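Local coordinates for malonyl CoA-acyl carrier protein transacylase (Bartonella henselae, PDB 3QAT), which probably transfers the malonyl group from malonyl-CoA to the acyl carrier protein, supplying the extender unit for fatty acid biosynthesis, at residues 118-121 and 122-125. Numbering follows the deposited sequence.
Sequences RLLR and IRGN
Arg118 to Asn125 form two successive turns of helix 113-129, joined by four i-to-i+4 bonds. Ile122 N donates to Arg118 O at 2.9 Å, and the same spacing recurs from the N atoms of Arg123, Gly124 and Asn125 to the O atoms of Leu119, Leu120 and Arg121, respectively. Three of these bonds are nearly straight, while the one from Arg123 N to Leu119 O bends to 146°.

On one flank, Arg121 sets CG anti to its own N (chi1 170°), then folds at chi2 and chi3, bringing CD to 3.4 Å from Asn125 ND2. The guanidinium and amide planes stand 36° apart, and the contact is made through the methylene; the guanidinium itself turns to Glu45, in a salt bridge, and to Ala63 O. Ile122 lays CG1 3.3 Å from Arg118 O, alongside the carbonyl that its own N engages.

Leu120 and Arg123 run side by side in the same direction, with Leu120 CD2 4.1 Å from Arg123 CD. The extended arm of Arg123 carries its guanidinium to Gln66, Gln256 and Ser98 OG. Ser98 lies in a GxSxG sequence, consistent with the nucleophile elbow of acyltransferases, and an arginine at this place in the family is thought to bind the malonyl carboxylate. One aliphatic contact at CD and amide oxygens at the tip are consistent with holding a buried guanidinium near the probable active site.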
ATOM      1  N   ARG A 118      14.379   5.082  -2.980  1.00  6.78           N
ATOM      2  CA  ARG A 118      15.233   5.103  -1.815  1.00  6.99           C
ATOM      3  C   ARG A 118      14.424   5.202  -0.527  1.00  7.48           C
ATOM      4  O   ARG A 118      14.760   4.543   0.458  1.00  7.92           O
ATOM      5  CB  ARG A 118      16.252   6.254  -1.928  1.00  7.64           C
ATOM      6  CG  ARG A 118      17.303   6.019  -3.021  1.00  8.38           C
ATOM      7  CD  ARG A 118      18.145   7.255  -3.207  1.00 11.56           C
ATOM      8  NE  ARG A 118      19.165   6.999  -4.209  1.00 13.10           N
ATOM      9  CZ  ARG A 118      19.920   7.939  -4.760  1.00 17.36           C
ATOM     10  NH1 ARG A 118      19.746   9.224  -4.439  1.00 16.10           N
ATOM     11  NH2 ARG A 118      20.838   7.587  -5.652  1.00 19.07           N
ATOM     12  N   LEU A 119      13.364   5.997  -0.541  1.00  6.96           N
ATOM     13  CA  LEU A 119      12.514   6.107   0.651  1.00  6.90           C
ATOM     14  C   LEU A 119      11.916   4.750   0.994  1.00  6.44           C
ATOM     15  O   LEU A 119      11.851   4.402   2.169  1.00  7.31           O
ATOM     16  CB  LEU A 119      11.376   7.132   0.462  1.00  7.46           C
ATOM     17  CG  LEU A 119      11.771   8.613   0.490  1.00  7.32           C
ATOM     18  CD1 LEU A 119      10.610   9.417  -0.091  1.00  8.78           C
ATOM     19  CD2 LEU A 119      12.088   9.064   1.924  1.00  8.79           C
ATOM     20  N   LEU A 120      11.482   3.993  -0.027  1.00  6.97           N
ATOM     21  CA  LEU A 120      10.850   2.686   0.226  1.00  7.07           C
ATOM     22  C   LEU A 120      11.836   1.618   0.671  1.00  6.88           C
ATOM     23  O   LEU A 120      11.507   0.768   1.489  1.00  7.47           O
ATOM     24  CB  LEU A 120      10.017   2.218  -0.979  1.00  6.87           C
ATOM     25  CG  LEU A 120       8.756   3.075  -1.153  1.00  6.71           C
ATOM     26  CD1 LEU A 120       8.120   2.670  -2.462  1.00  6.91           C
ATOM     27  CD2 LEU A 120       7.790   2.867   0.028  1.00  7.85           C
ATOM     28  N   ARG A 121      13.074   1.708   0.187  1.00  7.10           N
ATOM     29  CA  ARG A 121      14.125   0.839   0.689  1.00  6.55           C
ATOM     30  C   ARG A 121      14.446   1.155   2.175  1.00  7.22           C
ATOM     31  O   ARG A 121      14.562   0.252   2.993  1.00  8.39           O
ATOM     32  CB  ARG A 121      15.351   0.928  -0.235  1.00  7.44           C
ATOM     33  CG  ARG A 121      16.628   0.273   0.282  1.00  6.70           C
ATOM     34  CD  ARG A 121      16.480  -1.198   0.668  1.00  9.05           C
ATOM     35  NE  ARG A 121      15.932  -2.064  -0.395  1.00  8.52           N
ATOM     36  CZ  ARG A 121      16.646  -2.577  -1.402  1.00 10.06           C
ATOM     37  NH1 ARG A 121      17.918  -2.233  -1.609  1.00 10.42           N
ATOM     38  NH2 ARG A 121      16.049  -3.428  -2.238  1.00 10.72           N
ATOM     39  N   ILE A 122      14.518   2.446   2.503  1.00  7.24           N
ATOM     40  CA  ILE A 122      14.724   2.867   3.908  1.00  8.29           C
ATOM     41  C   ILE A 122      13.554   2.361   4.756  1.00  8.06           C
ATOM     42  O   ILE A 122      13.754   1.841   5.876  1.00  8.85           O
ATOM     43  CB  ILE A 122      14.873   4.410   3.986  1.00  9.20           C
ATOM     44  CG1 ILE A 122      16.252   4.797   3.439  1.00 10.32           C
ATOM     45  CG2 ILE A 122      14.693   4.895   5.449  1.00  9.10           C
ATOM     46  CD1 ILE A 122      16.350   6.309   3.095  1.00 11.51           C
ATOM     47  N   ARG A 123      12.340   2.477   4.217  1.00  8.11           N
ATOM     48  CA  ARG A 123      11.153   2.091   4.966  1.00  8.25           C
ATOM     49  C   ARG A 123      11.154   0.577   5.239  1.00  8.49           C
ATOM     50  O   ARG A 123      10.945   0.136   6.375  1.00  9.11           O
ATOM     51  CB  ARG A 123       9.909   2.491   4.158  1.00  7.49           C
ATOM     52  CG  ARG A 123       8.606   2.459   4.954  1.00  8.66           C
ATOM     53  CD  ARG A 123       7.498   3.135   4.132  1.00  7.20           C
ATOM     54  NE  ARG A 123       6.175   3.148   4.803  1.00  8.44           N
ATOM     55  CZ  ARG A 123       5.269   2.163   4.699  1.00  9.39           C
ATOM     56  NH1 ARG A 123       5.540   1.032   4.013  1.00  8.17           N
ATOM     57  NH2 ARG A 123       4.086   2.275   5.310  1.00  9.23           N
ATOM     58  N   GLY A 124      11.424  -0.203   4.192  1.00  8.29           N
ATOM     59  CA  GLY A 124      11.448  -1.674   4.310  1.00  9.13           C
ATOM     60  C   GLY A 124      12.561  -2.125   5.248  1.00 10.29           C
ATOM     61  O   GLY A 124      12.340  -2.962   6.110  1.00 11.22           O
ATOM     62  N   ASN A 125      13.751  -1.549   5.091  1.00 10.32           N
ATOM     63  CA  ASN A 125      14.864  -1.897   5.983  1.00 11.39           C
ATOM     64  C   ASN A 125      14.507  -1.604   7.448  1.00 12.15           C
ATOM     65  O   ASN A 125      14.779  -2.441   8.354  1.00 13.69           O
ATOM     66  CB  ASN A 125      16.139  -1.139   5.605  1.00 11.17           C
ATOM     67  CG  ASN A 125      16.895  -1.749   4.421  1.00 11.96           C
ATOM     68  OD1 ASN A 125      16.696  -2.908   4.060  1.00 14.36           O
ATOM     69  ND2 ASN A 125      17.776  -0.960   3.831  1.00 13.29           N
TER